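Local coordinates for protein beta-N-acetylhexosaminidase (Arthrobacter aurescens, PDB 3RCN) that probably hydrolyses terminal non-reducing N-acetyl-D-hexosamine residues from N-acetyl-beta-D-hexosaminides, as a member of glycosyl hydrolase family 20, at residues A[281-286]-A[316-321]. Residues are numbered along the deposited sequence; the frame is centred on the assembly and turned at random.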
ATOM      1  N   GLU A 281      13.712 -13.598 -28.799  1.00 47.10           N
ATOM      2  CA  GLU A 281      14.215 -13.431 -30.152  1.00 43.81           C
ATOM      3  C   GLU A 281      13.290 -12.513 -30.949  1.00 37.80           C
ATOM      4  O   GLU A 281      13.655 -11.989 -32.007  1.00 38.97           O
ATOM      5  CB  GLU A 281      14.369 -14.783 -30.850  1.00 55.28           C
ATOM      6  CG  GLU A 281      15.672 -15.509 -30.531  1.00 62.98           C
ATOM      7  CD  GLU A 281      15.897 -16.744 -31.401  1.00 73.37           C
ATOM      8  OE1 GLU A 281      15.109 -16.976 -32.346  1.00 73.28           O
ATOM      9  OE2 GLU A 281      16.872 -17.482 -31.136  1.00 79.16           O
ATOM     10  N   THR A 282      12.084 -12.308 -30.442  1.00 41.98           N
ATOM     11  CA  THR A 282      11.153 -11.428 -31.127  1.00 38.25           C
ATOM     12  C   THR A 282      11.373  -9.975 -30.711  1.00 36.06           C
ATOM     13  O   THR A 282      11.204  -9.617 -29.556  1.00 41.15           O
ATOM     14  CB  THR A 282       9.718 -11.884 -30.883  1.00 31.91           C
ATOM     15  OG1 THR A 282       9.533 -13.143 -31.536  1.00 36.72           O
ATOM     16  CG2 THR A 282       8.717 -10.880 -31.438  1.00 31.26           C
ATOM     17  N   VAL A 283      11.750  -9.140 -31.670  1.00 37.14           N
ATOM     18  CA  VAL A 283      12.127  -7.764 -31.370  1.00 33.68           C
ATOM     19  C   VAL A 283      11.543  -6.790 -32.383  1.00 29.50           C
ATOM     20  O   VAL A 283      10.884  -7.196 -33.338  1.00 34.84           O
ATOM     21  CB  VAL A 283      13.658  -7.621 -31.308  1.00 32.17           C
ATOM     22  CG1 VAL A 283      14.206  -8.521 -30.231  1.00 32.67           C
ATOM     23  CG2 VAL A 283      14.289  -7.987 -32.636  1.00 28.76           C
ATOM     24  N   LEU A 284      11.779  -5.503 -32.179  1.00 26.17           N
ATOM     25  CA  LEU A 284      11.272  -4.512 -33.117  1.00 26.09           C
ATOM     26  C   LEU A 284      11.851  -4.711 -34.513  1.00 35.83           C
ATOM     27  O   LEU A 284      12.997  -5.133 -34.688  1.00 36.04           O
ATOM     28  CB  LEU A 284      11.598  -3.099 -32.647  1.00 30.22           C
ATOM     29  CG  LEU A 284      10.919  -2.635 -31.358  1.00 42.80           C
ATOM     30  CD1 LEU A 284      11.367  -1.228 -31.031  1.00 45.31           C
ATOM     31  CD2 LEU A 284       9.402  -2.698 -31.468  1.00 42.64           C
ATOM     32  N   GLU A 285      11.041  -4.392 -35.510  1.00 38.28           N
ATOM     33  CA  GLU A 285      11.539  -4.250 -36.846  1.00 39.72           C
ATOM     34  C   GLU A 285      11.917  -2.782 -36.912  1.00 44.52           C
ATOM     35  O   GLU A 285      11.052  -1.919 -36.823  1.00 47.06           O
ATOM     36  CB  GLU A 285      10.436  -4.560 -37.851  1.00 45.50           C
ATOM     37  CG  GLU A 285      10.841  -4.281 -39.293  1.00 64.87           C
ATOM     38  CD  GLU A 285       9.771  -4.668 -40.301  1.00 72.03           C
ATOM     39  OE1 GLU A 285       9.973  -5.676 -41.020  1.00 70.30           O
ATOM     40  OE2 GLU A 285       8.739  -3.959 -40.380  1.00 71.71           O
ATOM     41  N   VAL A 286      13.212  -2.501 -37.047  1.00 40.38           N
ATOM     42  CA  VAL A 286      13.683  -1.122 -37.087  1.00 42.14           C
ATOM     43  C   VAL A 286      13.444  -0.500 -38.461  1.00 40.26           C
ATOM     44  O   VAL A 286      13.891  -1.016 -39.481  1.00 45.78           O
ATOM     45  CB  VAL A 286      15.166  -1.005 -36.700  1.00 43.66           C
ATOM     46  CG1 VAL A 286      15.405  -1.680 -35.365  1.00 42.77           C
ATOM     47  CG2 VAL A 286      16.034  -1.623 -37.753  1.00 52.03           C
ATOM     48  N   GLU A 316      20.239  -6.718 -24.607  1.00 66.45           N
ATOM     49  CA  GLU A 316      19.752  -8.031 -25.032  1.00 66.44           C
ATOM     50  C   GLU A 316      18.917  -8.056 -26.315  1.00 60.29           C
ATOM     51  O   GLU A 316      17.724  -8.377 -26.281  1.00 60.04           O
ATOM     52  CB  GLU A 316      18.996  -8.706 -23.876  1.00 67.43           C
ATOM     53  CG  GLU A 316      19.708  -8.542 -22.530  1.00 79.19           C
ATOM     54  CD  GLU A 316      19.158  -9.431 -21.419  1.00 90.68           C
ATOM     55  OE1 GLU A 316      18.048  -9.989 -21.572  1.00 94.46           O
ATOM     56  OE2 GLU A 316      19.848  -9.570 -20.383  1.00 92.42           O
ATOM     57  N   VAL A 317      19.539  -7.720 -27.442  1.00 49.15           N
ATOM     58  CA  VAL A 317      18.878  -7.926 -28.720  1.00 52.04           C
ATOM     59  C   VAL A 317      19.610  -8.939 -29.600  1.00 52.73           C
ATOM     60  O   VAL A 317      20.657  -8.633 -30.174  1.00 57.91           O
ATOM     61  CB  VAL A 317      18.682  -6.607 -29.488  1.00 56.51           C
ATOM     62  CG1 VAL A 317      17.536  -6.748 -30.473  1.00 57.32           C
ATOM     63  CG2 VAL A 317      18.405  -5.462 -28.521  1.00 57.04           C
ATOM     64  N   PRO A 318      19.031 -10.143 -29.733  1.00 48.19           N
ATOM     65  CA  PRO A 318      19.489 -11.216 -30.628  1.00 45.58           C
ATOM     66  C   PRO A 318      19.353 -10.763 -32.071  1.00 45.36           C
ATOM     67  O   PRO A 318      18.389 -10.074 -32.385  1.00 46.26           O
ATOM     68  CB  PRO A 318      18.490 -12.352 -30.357  1.00 43.28           C
ATOM     69  CG  PRO A 318      17.927 -12.057 -29.006  1.00 37.95           C
ATOM     70  CD  PRO A 318      17.879 -10.558 -28.915  1.00 36.84           C
ATOM     71  N   LEU A 319      20.288 -11.134 -32.937  1.00 48.37           N
ATOM     72  CA  LEU A 319      20.275 -10.601 -34.296  1.00 48.02           C
ATOM     73  C   LEU A 319      19.542 -11.522 -35.253  1.00 51.81           C
ATOM     74  O   LEU A 319      19.404 -11.215 -36.436  1.00 53.20           O
ATOM     75  CB  LEU A 319      21.691 -10.400 -34.799  1.00 38.87           C
ATOM     76  CG  LEU A 319      22.620  -9.552 -33.943  1.00 40.99           C
ATOM     77  CD1 LEU A 319      24.010  -9.644 -34.536  1.00 44.44           C
ATOM     78  CD2 LEU A 319      22.155  -8.112 -33.873  1.00 43.41           C
ATOM     79  N   THR A 320      19.075 -12.651 -34.731  1.00 40.75           N
ATOM     80  CA  THR A 320      18.481 -13.680 -35.561  1.00 44.57           C
ATOM     81  C   THR A 320      17.397 -13.126 -36.469  1.00 39.70           C
ATOM     82  O   THR A 320      17.436 -13.331 -37.677  1.00 40.26           O
ATOM     83  CB  THR A 320      17.873 -14.783 -34.697  1.00 55.59           C
ATOM     84  OG1 THR A 320      18.873 -15.259 -33.790  1.00 62.87           O
ATOM     85  CG2 THR A 320      17.358 -15.931 -35.570  1.00 51.05           C
ATOM     86  N   GLN A 321      16.430 -12.426 -35.880  1.00 36.24           N
ATOM     87  CA  GLN A 321      15.339 -11.850 -36.649  1.00 32.60           C
ATOM     88  C   GLN A 321      15.872 -10.919 -37.746  1.00 36.62           C
ATOM     89  O   GLN A 321      15.452 -10.992 -38.899  1.00 43.83           O
ATOM     90  CB  GLN A 321      14.390 -11.095 -35.726  1.00 26.40           C
ATOM     91  CG  GLN A 321      13.241 -10.362 -36.429  1.00 33.63           C
ATOM     92  CD  GLN A 321      12.347  -9.598 -35.444  1.00 41.88           C
ATOM     93  OE1 GLN A 321      11.898 -10.146 -34.425  1.00 40.05           O
ATOM     94  NE2 GLN A 321      12.098  -8.322 -35.739  1.00 39.76           N
TER
HETATM   95  O   HOH W   1      16.271 -12.078 -33.047  1.00 34.21           O
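The primary amide of Gln-321 reads both polar backbone groups of Val-283. Its OE1 accepts the amide hydrogen of Val-283 N at 2.9 Å in an almost straight bond (177°), the donor lying 33° off the carbonyl plane of the glutamine. Its NE2 donates to Val-283 O, also at 2.9 Å; that oxygen lies close to the plane of the side-chain amide, but NE2 stands well above the carbonyl plane of Val-283. CG of Gln-321 lies anti to the backbone N (chi1 176°), and the chain stays extended beyond it, carrying the amide from the start of helix 320-323 across to 281-286.

Water 1 adds a second polar link. It donates to Glu-281 O and, weakly, to Pro-318 O, and accepts from Gln-321 N at 2.9 Å.

Van der Waals contacts complete the join. CG1 of Val-283 meets CG1 of Val-317 at 3.8 Å, while CG2 of Val-283 lies against the Gln-321 amide, 3.7 Å from its OE1. The Pro-318 ring sets CG 4.1 Å from Glu-281 CA. Beyond the two segments, Trp-322 packs on Val-283 and hydrogen-bonds through NE1 to Leu-284 O.

An alanine in place of Gln-321 would probably leave Val-283 N and O without their amide partner and open a gap beside CG2 of Val-283. With two bonds fixing the rotation of the Gln-321 amide, the contact ties the loop before helix 288-304 to the residues directly following Glu-316, the predicted proton donor of the catalytic barrel.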